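Local coordinates for protein cytosolic phospholipase A2 delta (Homo sapiens, PDB 5IZ5) that hydrolyses the sn-2 ester of membrane glycerophospholipids in a calcium-dependent manner, releasing a fatty acid, preferably linoleic acid, and a lysophospholipid, at residues D743-A746 and Q750-P753; Q760-L763 and C768-T771. The protein carries 3 engineered substitutions. One frame throughout, in Å; residues are numbered along the deposited sequence.

Contact 1 of 2, residues D743-A746 and Q750-P753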
ATOM      1  N   ASP B 743       5.803 -32.298 -27.966  1.00 73.06           N
ATOM      2  CA  ASP B 743       5.340 -33.334 -28.898  1.00 73.43           C
ATOM      3  C   ASP B 743       3.943 -33.057 -29.449  1.00 74.08           C
ATOM      4  O   ASP B 743       3.668 -33.361 -30.611  1.00 77.49           O
ATOM      5  CB  ASP B 743       5.322 -34.709 -28.218  1.00 72.72           C
ATOM      6  CG  ASP B 743       6.634 -35.056 -27.554  1.00 73.96           C
ATOM      7  OD1 ASP B 743       7.697 -34.797 -28.157  1.00 73.20           O
ATOM      8  OD2 ASP B 743       6.596 -35.592 -26.426  1.00 75.19           O
ATOM      9  N   HIS B 744       3.070 -32.482 -28.619  1.00 72.55           N
ATOM     10  CA  HIS B 744       1.639 -32.416 -28.913  1.00 72.53           C
ATOM     11  C   HIS B 744       1.175 -31.002 -29.236  1.00 72.56           C
ATOM     12  O   HIS B 744       1.498 -30.061 -28.518  1.00 73.10           O
ATOM     13  CB  HIS B 744       0.835 -32.949 -27.721  1.00 73.38           C
ATOM     14  CG  HIS B 744       1.278 -34.300 -27.266  1.00 74.83           C
ATOM     15  ND1 HIS B 744       2.487 -34.498 -26.641  1.00 76.34           N
ATOM     16  CD2 HIS B 744       0.692 -35.519 -27.349  1.00 76.05           C
ATOM     17  CE1 HIS B 744       2.631 -35.781 -26.356  1.00 76.39           C
ATOM     18  NE2 HIS B 744       1.554 -36.422 -26.774  1.00 77.31           N
ATOM     19  N   SER B 745       0.408 -30.867 -30.315  1.00 69.40           N
ATOM     20  CA  SER B 745      -0.178 -29.586 -30.708  1.00 67.61           C
ATOM     21  C   SER B 745      -1.485 -29.317 -29.975  1.00 65.16           C
ATOM     22  O   SER B 745      -1.981 -28.194 -29.977  1.00 60.82           O
ATOM     23  CB  SER B 745      -0.462 -29.580 -32.205  1.00 68.47           C
ATOM     24  OG  SER B 745      -1.499 -30.493 -32.526  1.00 69.99           O
ATOM     25  N   ALA B 746      -2.059 -30.368 -29.398  1.00 64.61           N
ATOM     26  CA  ALA B 746      -3.290 -30.259 -28.629  1.00 64.38           C
ATOM     27  C   ALA B 746      -3.364 -31.450 -27.682  1.00 65.63           C
ATOM     28  O   ALA B 746      -2.654 -32.437 -27.877  1.00 67.50           O
ATOM     29  CB  ALA B 746      -4.495 -30.228 -29.558  1.00 64.17           C
ATOM     30  N   GLN B 750      -0.654 -35.751 -31.273  1.00 83.20           N
ATOM     31  CA  GLN B 750       0.740 -35.674 -31.733  1.00 82.63           C
ATOM     32  C   GLN B 750       0.826 -34.652 -32.856  1.00 82.61           C
ATOM     33  O   GLN B 750      -0.197 -34.286 -33.438  1.00 81.01           O
ATOM     34  CB  GLN B 750       1.204 -37.031 -32.269  1.00 83.33           C
ATOM     35  CG  GLN B 750       1.158 -38.179 -31.267  1.00 84.64           C
ATOM     36  CD  GLN B 750       2.270 -38.138 -30.231  1.00 86.22           C
ATOM     37  OE1 GLN B 750       2.069 -38.543 -29.085  1.00 86.81           O
ATOM     38  NE2 GLN B 750       3.448 -37.665 -30.627  1.00 86.07           N
ATOM     39  N   ARG B 751       2.033 -34.203 -33.191  1.00 84.42           N
ATOM     40  CA  ARG B 751       2.149 -33.177 -34.220  1.00 86.79           C
ATOM     41  C   ARG B 751       2.997 -33.540 -35.438  1.00 87.66           C
ATOM     42  O   ARG B 751       4.089 -34.098 -35.313  1.00 86.01           O
ATOM     43  CB  ARG B 751       2.617 -31.852 -33.605  1.00 88.46           C
ATOM     44  CG  ARG B 751       2.203 -30.609 -34.396  1.00 90.47           C
ATOM     45  CD  ARG B 751       0.948 -30.817 -35.250  1.00 89.52           C
ATOM     46  NE  ARG B 751       0.236 -29.597 -35.621  1.00 90.57           N
ATOM     47  CZ  ARG B 751      -0.611 -29.502 -36.647  1.00 94.17           C
ATOM     48  NH1 ARG B 751      -0.842 -30.543 -37.450  1.00 95.48           N
ATOM     49  NH2 ARG B 751      -1.215 -28.344 -36.898  1.00 95.74           N
ATOM     50  N   SER B 752       2.440 -33.245 -36.616  1.00 89.66           N
ATOM     51  CA  SER B 752       3.159 -33.248 -37.890  1.00 92.58           C
ATOM     52  C   SER B 752       4.585 -32.725 -37.743  1.00 95.59           C
ATOM     53  O   SER B 752       4.820 -31.769 -36.996  1.00 98.35           O
ATOM     54  CB  SER B 752       2.422 -32.380 -38.927  1.00 93.19           C
ATOM     55  OG  SER B 752       2.910 -31.041 -38.929  1.00 92.95           O
ATOM     56  N   PRO B 753       5.538 -33.325 -38.477  1.00 98.04           N
ATOM     57  CA  PRO B 753       6.925 -32.857 -38.398  1.00 96.60           C
ATOM     58  C   PRO B 753       7.067 -31.402 -38.858  1.00 95.53           C
ATOM     59  O   PRO B 753       7.949 -30.688 -38.375  1.00 92.35           O
ATOM     60  CB  PRO B 753       7.672 -33.810 -39.337  1.00 96.33           C
ATOM     61  CG  PRO B 753       6.640 -34.257 -40.316  1.00 97.10           C
ATOM     62  CD  PRO B 753       5.355 -34.329 -39.543  1.00 98.24           C
TER
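D743 meets R751 through its backbone: D743 O approaches R751 N to 3.2 Å and lies 3.5 Å from R751 CB. The aspartate side chain reaches Q750 through CB, 4.2 Å from Q750 NE2.

One residue on, H744 and Q750 form an antiparallel, non-hydrogen-bonded pair, their CA atoms 4.4 Å apart. Both CB atoms point away from the opposing segment, yet the two side chains run next to each other in the same direction and their ends approach again. In Q750 a bend at chi2 (-75°) folds the amide back, and OE1 comes to 3.2 Å from H744 NE2. Ring and amide planes are turned 60° apart, so the two groups are not stacked. The other ring nitrogen, ND1, is fixed by a hydrogen bond to S740 O, which limits how far the imidazole can turn.

At S745 the chain changes direction, and the CB of this serine points toward R751. The arginine lies along it: R751 CG and CD pass beside S745 CB at 3.6 Å each, and R751 NE comes to 3.5 Å from the same carbon. A sharp bend of R751 at chi2 (25°) accompanies this path. Beyond the serine, R751 NH2 forms a salt bridge with E755 OE1; a sulfate ion, probably from the crystallisation liquor, lies about 3 Å from the arginine side chain, nearest atoms.

This short antiparallel bridge of the PLA2c region is therefore joined by backbone proximity, a polar approach of imidazole and amide, and the aliphatic part of an arginine whose charge is paired with E755. It is a solvent-facing bend held by carbon packing and close polar approaches, with no buried residue taking part.

Contact 2 of 2, residues Q760-L763 and C768-T771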
ATOM      1  N   GLN B 760       8.910 -25.711 -29.928  1.00 66.24           N
ATOM      2  CA  GLN B 760      10.266 -25.381 -29.518  1.00 68.26           C
ATOM      3  C   GLN B 760      10.237 -24.025 -28.815  1.00 65.85           C
ATOM      4  O   GLN B 760      10.522 -22.989 -29.420  1.00 63.35           O
ATOM      5  CB  GLN B 760      11.187 -25.342 -30.740  1.00 71.50           C
ATOM      6  CG  GLN B 760      11.305 -26.675 -31.467  1.00 74.05           C
ATOM      7  CD  GLN B 760      12.597 -27.409 -31.152  1.00 75.78           C
ATOM      8  OE1 GLN B 760      12.858 -27.767 -30.001  1.00 76.91           O
ATOM      9  NE2 GLN B 760      13.408 -27.649 -32.177  1.00 78.10           N
ATOM     10  N   VAL B 761       9.880 -24.045 -27.533  1.00 63.53           N
ATOM     11  CA  VAL B 761       9.740 -22.827 -26.742  1.00 62.24           C
ATOM     12  C   VAL B 761      11.032 -22.595 -25.972  1.00 60.80           C
ATOM     13  O   VAL B 761      11.404 -23.388 -25.106  1.00 57.25           O
ATOM     14  CB  VAL B 761       8.549 -22.906 -25.762  1.00 61.77           C
ATOM     15  CG1 VAL B 761       8.266 -21.539 -25.144  1.00 61.42           C
ATOM     16  CG2 VAL B 761       7.307 -23.420 -26.475  1.00 60.35           C
ATOM     17  N   ASP B 762      11.706 -21.495 -26.292  1.00 60.82           N
ATOM     18  CA  ASP B 762      13.005 -21.194 -25.712  1.00 61.48           C
ATOM     19  C   ASP B 762      12.855 -20.623 -24.294  1.00 62.15           C
ATOM     20  O   ASP B 762      12.833 -19.409 -24.104  1.00 65.03           O
ATOM     21  CB  ASP B 762      13.765 -20.221 -26.631  1.00 60.50           C
ATOM     22  CG  ASP B 762      15.223 -20.064 -26.244  1.00 60.43           C
ATOM     23  OD1 ASP B 762      15.693 -20.823 -25.367  1.00 58.73           O
ATOM     24  OD2 ASP B 762      15.897 -19.178 -26.815  1.00 60.26           O
ATOM     25  N   LEU B 763      12.772 -21.511 -23.305  1.00 62.00           N
ATOM     26  CA  LEU B 763      12.615 -21.117 -21.903  1.00 61.92           C
ATOM     27  C   LEU B 763      13.908 -21.148 -21.080  1.00 62.67           C
ATOM     28  O   LEU B 763      13.913 -20.656 -19.950  1.00 61.94           O
ATOM     29  CB  LEU B 763      11.592 -22.027 -21.209  1.00 62.59           C
ATOM     30  CG  LEU B 763      10.158 -22.069 -21.740  1.00 63.03           C
ATOM     31  CD1 LEU B 763       9.335 -23.017 -20.881  1.00 63.09           C
ATOM     32  CD2 LEU B 763       9.514 -20.691 -21.760  1.00 63.59           C
ATOM     33  N   CYS B 768      17.146 -16.674 -24.612  1.00 60.35           N
ATOM     34  CA  CYS B 768      15.768 -16.816 -24.149  1.00 59.63           C
ATOM     35  C   CYS B 768      15.083 -15.466 -24.315  1.00 57.38           C
ATOM     36  O   CYS B 768      15.480 -14.495 -23.670  1.00 58.82           O
ATOM     37  CB  CYS B 768      15.733 -17.228 -22.675  1.00 60.09           C
ATOM     38  SG  CYS B 768      14.092 -17.203 -21.908  1.00 60.91           S
ATOM     39  N   PRO B 769      14.059 -15.391 -25.182  1.00 54.98           N
ATOM     40  CA  PRO B 769      13.401 -14.116 -25.445  1.00 55.33           C
ATOM     41  C   PRO B 769      12.359 -13.701 -24.391  1.00 52.74           C
ATOM     42  O   PRO B 769      11.699 -12.673 -24.563  1.00 53.85           O
ATOM     43  CB  PRO B 769      12.715 -14.372 -26.782  1.00 55.42           C
ATOM     44  CG  PRO B 769      12.327 -15.806 -26.700  1.00 55.31           C
ATOM     45  CD  PRO B 769      13.406 -16.493 -25.908  1.00 55.28           C
ATOM     46  N   TYR B 770      12.220 -14.470 -23.312  1.00 50.04           N
ATOM     47  CA  TYR B 770      11.189 -14.215 -22.307  1.00 48.56           C
ATOM     48  C   TYR B 770      11.779 -13.696 -20.999  1.00 47.36           C
ATOM     49  O   TYR B 770      11.174 -13.823 -19.942  1.00 45.54           O
ATOM     50  CB  TYR B 770      10.404 -15.496 -22.060  1.00 47.82           C
ATOM     51  CG  TYR B 770       9.870 -16.124 -23.329  1.00 48.38           C
ATOM     52  CD1 TYR B 770       9.013 -15.417 -24.163  1.00 48.95           C
ATOM     53  CD2 TYR B 770      10.216 -17.424 -23.694  1.00 48.56           C
ATOM     54  CE1 TYR B 770       8.512 -15.984 -25.325  1.00 48.41           C
ATOM     55  CE2 TYR B 770       9.718 -18.003 -24.853  1.00 48.18           C
ATOM     56  CZ  TYR B 770       8.869 -17.280 -25.666  1.00 48.37           C
ATOM     57  OH  TYR B 770       8.373 -17.849 -26.813  1.00 45.93           O
ATOM     58  N   THR B 771      12.968 -13.112 -21.076  1.00 48.28           N
ATOM     59  CA  THR B 771      13.635 -12.572 -19.896  1.00 49.52           C
ATOM     60  C   THR B 771      12.892 -11.332 -19.372  1.00 49.40           C
ATOM     61  O   THR B 771      12.248 -10.618 -20.140  1.00 48.13           O
ATOM     62  CB  THR B 771      15.128 -12.270 -20.184  1.00 49.99           C
ATOM     63  OG1 THR B 771      15.782 -11.887 -18.971  1.00 56.54           O
ATOM     64  CG2 THR B 771      15.305 -11.164 -21.218  1.00 50.77           C
TER
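An inverse gamma turn centred on D762, closed by a weak bond from L763 N to V761 O (2.9 Å), sets the D762 carbonyl oxygen against the bend C768-P769-Y770, in a part of the PLA2c region not far from the substrate-binding G334. D762 O lies 3.3 Å from Y770 CD2, 3.4 Å from C768 SG and 3.5 Å from P769 CD. C768 places its sulfur by holding SG trans to the backbone N (chi1 171°), and SG accepts a hydrogen bond from Y770 N at 3.6 Å with an angle of 158°. Two apolar contacts reach the Y770 ring: V761 CG1 meets Y770 CE2 at 3.8 Å, crossing the tyrosine nearly at a right angle, and L763 CD2 meets Y770 CD2 at 3.9 Å. P769 CG stands over the centre of one ring face. D762 OD2 lies 3.6 Å from C768 CA, somewhat farther from P769 CD, and bonds weakly to T767 OG1. With an alanine here, the D762 carbonyl would remain, but the lost carboxylate would probably open a gap beside the backbone of C768 and leave T767 OG1 without its weak partner. Helix 779-794 receives Y770, whose OH bonds to D781 O and whose ring packs on R784 and L785, while Y777 meets it edge-to-face; and the backbone O of Y770 accepts a hydrogen bond from R337 NE in helix 335-351.

In the fold
Both contacts lie in the long connection between strand 730-734 and helix 779-794, and they follow one another along the chain, their centres 19 Å apart and their nearest atoms about 8 Å apart. Contact 1 is the outer one, its centre about 46 Å from the centre of the chain, and pairs exposed or partly exposed polar side chains around a short antiparallel bridge. Contact 2, at about 33 Å, joins two irregular segments and is partly buried, with V761, L763 and P769 side chains around the Y770 ring and the D762 carbonyl facing the C768 sulfur. Whereas the outer contact faces solvent without a buried residue, the inner one links this connection to helices 335-351 and 779-794.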